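Diacylglycerol O-acyltransferase (Marinobacter hydrocarbonoclasticus, PDB 6CHJ) probably transfers the acyl group of an acyl-CoA to a diacylglycerol, making triacylglycerol, as a wax ester synthase/diacylglycerol acyltransferase of the long-chain O-acyltransferase family. Local coordinates at residues Arg275-Asn280 and Arg430-Leu435; Ala268-Ala273 and Leu410-Thr415. All coordinates share one frame; numbering follows the deposited sequence.

Contact 1 (Arg275-Asn280 and Arg430-Leu435)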
loop_
_atom_site.group_PDB
_atom_site.type_symbol
_atom_site.label_atom_id
_atom_site.label_comp_id
_atom_site.label_asym_id
_atom_site.label_seq_id
_atom_site.Cartn_x
_atom_site.Cartn_y
_atom_site.Cartn_z
ATOM N N ARG B 275 8.124 11.696 -27.591
ATOM C CA ARG B 275 8.033 11.331 -28.995
ATOM C C ARG B 275 8.580 9.928 -29.218
ATOM O O ARG B 275 7.900 9.070 -29.793
ATOM C CB ARG B 275 8.782 12.370 -29.841
ATOM C CG ARG B 275 8.777 12.094 -31.329
ATOM C CD ARG B 275 9.592 13.134 -32.084
ATOM N NE ARG B 275 10.094 12.572 -33.329
ATOM C CZ ARG B 275 9.372 12.423 -34.436
ATOM N NH1 ARG B 275 8.117 12.844 -34.476
ATOM N NH2 ARG B 275 9.917 11.868 -35.516
ATOM N N THR B 276 9.800 9.670 -28.745
ATOM C CA THR B 276 10.380 8.342 -28.905
ATOM C C THR B 276 9.503 7.278 -28.261
ATOM O O THR B 276 9.276 6.208 -28.848
ATOM C CB THR B 276 11.786 8.297 -28.300
ATOM O OG1 THR B 276 12.507 9.483 -28.649
ATOM C CG2 THR B 276 12.553 7.073 -28.820
ATOM N N TYR B 277 8.990 7.558 -27.051
ATOM C CA TYR B 277 8.200 6.553 -26.348
ATOM C C TYR B 277 6.939 6.188 -27.130
ATOM O O TYR B 277 6.593 5.005 -27.247
ATOM C CB TYR B 277 7.851 7.032 -24.937
ATOM C CG TYR B 277 7.012 6.014 -24.208
ATOM C CD1 TYR B 277 7.611 5.014 -23.442
ATOM C CD2 TYR B 277 5.627 6.013 -24.322
ATOM C CE1 TYR B 277 6.852 4.056 -22.785
ATOM C CE2 TYR B 277 4.857 5.050 -23.675
ATOM C CZ TYR B 277 5.476 4.081 -22.909
ATOM O OH TYR B 277 4.722 3.131 -22.276
ATOM N N LEU B 278 6.238 7.185 -27.682
ATOM C CA LEU B 278 4.979 6.892 -28.356
ATOM C C LEU B 278 5.195 6.287 -29.735
ATOM O O LEU B 278 4.392 5.462 -30.186
ATOM C CB LEU B 278 4.131 8.161 -28.454
ATOM C CG LEU B 278 3.585 8.643 -27.110
ATOM C CD1 LEU B 278 3.131 10.100 -27.183
ATOM C CD2 LEU B 278 2.457 7.746 -26.667
ATOM N N MET B 279 6.263 6.674 -30.425
ATOM C CA MET B 279 6.604 5.965 -31.651
ATOM C C MET B 279 6.883 4.506 -31.347
ATOM O O MET B 279 6.262 3.607 -31.931
ATOM C CB MET B 279 7.802 6.620 -32.328
ATOM C CG MET B 279 7.477 7.984 -32.898
ATOM S SD MET B 279 8.838 8.629 -33.865
ATOM C CE MET B 279 10.040 9.005 -32.587
ATOM N N ASN B 280 7.770 4.257 -30.371
ATOM C CA ASN B 280 8.088 2.894 -29.978
ATOM C C ASN B 280 6.840 2.082 -29.645
ATOM O O ASN B 280 6.833 0.864 -29.846
ATOM C CB ASN B 280 9.055 2.918 -28.801
ATOM C CG ASN B 280 10.513 2.971 -29.243
ATOM O OD1 ASN B 280 11.193 1.951 -29.276
ATOM N ND2 ASN B 280 10.998 4.161 -29.571
ATOM N N ARG B 430 0.172 0.008 -15.903
ATOM C CA ARG B 430 -0.473 -0.722 -16.996
ATOM C C ARG B 430 -0.506 0.084 -18.291
ATOM O O ARG B 430 -0.176 -0.438 -19.363
ATOM C CB ARG B 430 -1.898 -1.130 -16.636
ATOM C CG ARG B 430 -2.613 -1.727 -17.843
ATOM C CD ARG B 430 -4.113 -1.710 -17.704
ATOM N NE ARG B 430 -4.679 -0.369 -17.828
ATOM C CZ ARG B 430 -5.893 -0.032 -17.383
ATOM N NH1 ARG B 430 -6.649 -0.946 -16.770
ATOM N NH2 ARG B 430 -6.354 1.215 -17.535
ATOM N N THR B 431 -0.928 1.344 -18.231
ATOM C CA THR B 431 -1.123 2.025 -19.499
ATOM C C THR B 431 0.193 2.488 -20.107
ATOM O O THR B 431 0.236 2.774 -21.308
ATOM C CB THR B 431 -2.129 3.186 -19.338
ATOM O OG1 THR B 431 -1.643 4.115 -18.379
ATOM C CG2 THR B 431 -3.469 2.656 -18.816
ATOM N N LEU B 432 1.276 2.508 -19.333
ATOM C CA LEU B 432 2.571 2.984 -19.812
ATOM C C LEU B 432 3.631 1.905 -19.623
ATOM O O LEU B 432 4.547 2.054 -18.802
ATOM C CB LEU B 432 2.968 4.280 -19.110
ATOM C CG LEU B 432 2.109 5.442 -19.607
ATOM C CD1 LEU B 432 2.426 6.725 -18.879
ATOM C CD2 LEU B 432 2.315 5.598 -21.101
ATOM N N PRO B 433 3.550 0.817 -20.396
ATOM C CA PRO B 433 4.551 -0.247 -20.280
ATOM C C PRO B 433 5.955 0.250 -20.590
ATOM O O PRO B 433 6.173 0.978 -21.561
ATOM C CB PRO B 433 4.083 -1.276 -21.316
ATOM C CG PRO B 433 3.277 -0.481 -22.301
ATOM C CD PRO B 433 2.564 0.514 -21.450
ATOM N N SER B 434 6.905 -0.152 -19.737
ATOM C CA SER B 434 8.340 0.068 -19.940
ATOM C C SER B 434 8.711 1.536 -19.759
ATOM O O SER B 434 9.606 2.053 -20.420
ATOM C CB SER B 434 8.795 -0.454 -21.303
ATOM O OG SER B 434 8.517 -1.840 -21.407
ATOM N N LEU B 435 8.049 2.190 -18.809
ATOM C CA LEU B 435 8.186 3.626 -18.631
ATOM C C LEU B 435 9.616 4.026 -18.292
ATOM O O LEU B 435 10.009 5.172 -18.549
ATOM C CB LEU B 435 7.212 4.082 -17.535
ATOM C CG LEU B 435 7.093 5.535 -17.075
ATOM C CD1 LEU B 435 5.698 5.780 -16.502
ATOM C CD2 LEU B 435 8.104 5.816 -16.002
#
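Tyr277, near the end of helix 262-280, carries this contact almost alone: its ring reaches across to the loop 430-435 and its hydroxyl donates a hydrogen bond to the carbonyl O of Pro433, with Tyr277 OH 2.7 Å from Pro433 O. The bond is short but not straight onto a lone pair; the hydroxyl stands 35° out of the carbonyl plane, with a C=O...O angle of 126°. With CG anti to the backbone N (chi1 179°), the ring is carried away from the helix, and Pro433 O and Ser434 O both lie at its edge. The tight part is around the phenol end. Leu432 CD2 packs obliquely to the ring, 3.7 Å from Tyr277 CE2, while Pro433 CD comes up to the hydroxyl, 3.5 Å from Tyr277 OH. Pro433 and Ser434 are the central pair of a type II turn from Leu432 to Leu435, so the phenol grips a carbonyl of the turn itself. The looser side is that of Ser434, whose O comes no nearer to the ring than 4.1 Å, at Tyr277 CE1; Pro433 is likewise partly exposed, although its O and CD meet the hydroxyl. Asn280, at the solvent, turns back on its own helix, its ND2 bonding Thr276 O. Helix 437-453 adds Met438 against Tyr277, and Leu435 rests on Leu410 of strand 410-417 and on Ala242 of strand 239-247.

Contact 2 (Ala268-Ala273 and Leu410-Thr415); sequences AMCAAA and LNMTLT
Helix 262-280 packs here on a face of the mixed sheet that contains strand 410-417, a helix-on-sheet layer within the acyltransferase fold, and Cys270 and Met412 are the pair that meet. The thioether end of Met412 does the touching: its methyl sits against the cysteine, Met412 CE being 3.7 Å from Cys270 CB and equally 3.7 Å from Cys270 SG. The sulfur follows behind, Met412 SD lying 3.9 Å from Cys270 CB. The methionine chain runs out extended from the strand through CG (chi2 177°) and then bends at its last torsion, chi3 101°, which lays the methyl alongside the cysteine. Two residues on, Leu414 approaches the thiol more loosely, its CD1 4.3 Å from Cys270 SG. Met438 of helix 437-453 and Leu425 of strand 420-428 also touch Met412, and Phe423 of that strand packs on Leu414. A serine in place of Met412 would probably open a gap beneath Cys270 and leave Met438 without part of its packing, besides putting a hydroxyl among apolar groups. Between the two segments the adhesion is apolar: a thioether and a leucine branch against a cysteine, all buried, so 268-273 and 410-415 hold each other by shape and dispersion, with no polar bond between them.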
loop_
_atom_site.group_PDB
_atom_site.type_symbol
_atom_site.label_atom_id
_atom_site.label_comp_id
_atom_site.label_asym_id
_atom_site.label_seq_id
_atom_site.Cartn_x
_atom_site.Cartn_y
_atom_site.Cartn_z
ATOM N N ALA B 268 12.265 20.447 -24.066
ATOM C CA ALA B 268 12.593 19.723 -25.290
ATOM C C ALA B 268 13.009 18.287 -24.994
ATOM O O ALA B 268 12.654 17.365 -25.736
ATOM C CB ALA B 268 13.713 20.457 -26.039
ATOM N N MET B 269 13.794 18.080 -23.934
ATOM C CA MET B 269 14.116 16.711 -23.538
ATOM C C MET B 269 12.847 15.906 -23.283
ATOM O O MET B 269 12.741 14.761 -23.739
ATOM C CB MET B 269 15.015 16.699 -22.309
ATOM C CG MET B 269 16.483 16.988 -22.624
ATOM S SD MET B 269 17.347 17.378 -21.098
ATOM C CE MET B 269 17.298 15.784 -20.258
ATOM N N CYS B 270 11.855 16.512 -22.604
ATOM C CA CYS B 270 10.574 15.828 -22.400
ATOM C C CYS B 270 9.853 15.585 -23.726
ATOM O O CYS B 270 9.374 14.472 -23.980
ATOM C CB CYS B 270 9.681 16.617 -21.437
ATOM S SG CYS B 270 10.389 16.859 -19.748
ATOM N N ALA B 271 9.760 16.612 -24.585
ATOM C CA ALA B 271 9.161 16.426 -25.914
ATOM C C ALA B 271 9.825 15.284 -26.689
ATOM O O ALA B 271 9.138 14.425 -27.257
ATOM C CB ALA B 271 9.251 17.719 -26.721
ATOM N N ALA B 272 11.161 15.261 -26.733
ATOM C CA ALA B 272 11.861 14.186 -27.441
ATOM C C ALA B 272 11.546 12.826 -26.824
ATOM O O ALA B 272 11.123 11.899 -27.528
ATOM C CB ALA B 272 13.376 14.436 -27.445
ATOM N N ALA B 273 11.721 12.699 -25.501
ATOM C CA ALA B 273 11.443 11.429 -24.827
ATOM C C ALA B 273 10.018 10.962 -25.093
ATOM O O ALA B 273 9.787 9.782 -25.394
ATOM C CB ALA B 273 11.701 11.546 -23.322
ATOM N N LEU B 410 0.537 9.896 -17.007
ATOM C CA LEU B 410 1.938 10.255 -16.824
ATOM C C LEU B 410 2.054 11.658 -16.251
ATOM O O LEU B 410 1.396 12.590 -16.727
ATOM C CB LEU B 410 2.704 10.171 -18.147
ATOM C CG LEU B 410 4.211 10.486 -18.173
ATOM C CD1 LEU B 410 5.058 9.543 -17.306
ATOM C CD2 LEU B 410 4.726 10.444 -19.595
ATOM N N ASN B 411 2.884 11.808 -15.226
ATOM C CA ASN B 411 3.168 13.113 -14.654
ATOM C C ASN B 411 4.680 13.280 -14.584
ATOM O O ASN B 411 5.370 12.487 -13.926
ATOM C CB ASN B 411 2.528 13.262 -13.276
ATOM C CG ASN B 411 2.570 14.685 -12.782
ATOM O OD1 ASN B 411 3.634 15.288 -12.705
ATOM N ND2 ASN B 411 1.408 15.245 -12.473
ATOM N N MET B 412 5.193 14.288 -15.278
ATOM C CA MET B 412 6.621 14.545 -15.338
ATOM C C MET B 412 6.925 15.697 -14.400
ATOM O O MET B 412 6.379 16.794 -14.564
ATOM C CB MET B 412 7.070 14.875 -16.757
ATOM C CG MET B 412 6.851 13.749 -17.773
ATOM S SD MET B 412 7.314 14.233 -19.459
ATOM C CE MET B 412 8.917 13.476 -19.660
ATOM N N THR B 413 7.772 15.451 -13.409
ATOM C CA THR B 413 8.088 16.498 -12.456
ATOM C C THR B 413 9.587 16.693 -12.358
ATOM O O THR B 413 10.362 15.729 -12.306
ATOM C CB THR B 413 7.512 16.202 -11.100
ATOM O OG1 THR B 413 7.661 14.798 -10.835
ATOM C CG2 THR B 413 6.042 16.578 -11.076
ATOM N N LEU B 414 9.975 17.958 -12.315
ATOM C CA LEU B 414 11.354 18.380 -12.468
ATOM C C LEU B 414 11.745 19.329 -11.358
ATOM O O LEU B 414 10.932 20.115 -10.862
ATOM C CB LEU B 414 11.569 19.061 -13.787
ATOM C CG LEU B 414 11.525 17.954 -14.803
ATOM C CD1 LEU B 414 10.268 17.983 -15.602
ATOM C CD2 LEU B 414 12.716 18.140 -15.644
ATOM N N THR B 415 13.015 19.242 -10.992
ATOM C CA THR B 415 13.591 20.101 -9.977
ATOM C C THR B 415 15.081 20.167 -10.258
ATOM O O THR B 415 15.615 19.413 -11.082
ATOM C CB THR B 415 13.297 19.587 -8.554
ATOM O OG1 THR B 415 13.789 20.527 -7.588
ATOM C CG2 THR B 415 13.966 18.268 -8.320
#

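Following the chain from the N terminus, the first segments met are those on helix 262-280: 268-273 for contact 2, then 275-280 for contact 1. The chain next travels through strands and the helices 322-338 and 345-365 before returning as strand 410-417, where contact 2 closes a loop of 136 intervening residues. After strand 420-428, the loop 430-435 closes contact 1 across 149 residues. The two loops therefore cross, their segments alternating along the sequence. Their centres lie 13 Å apart, and they touch where Leu432 CD1 packs 3.5 Å from Leu410 CB. Together they tie one helix to a strand and to the loop leading into helix 437-453.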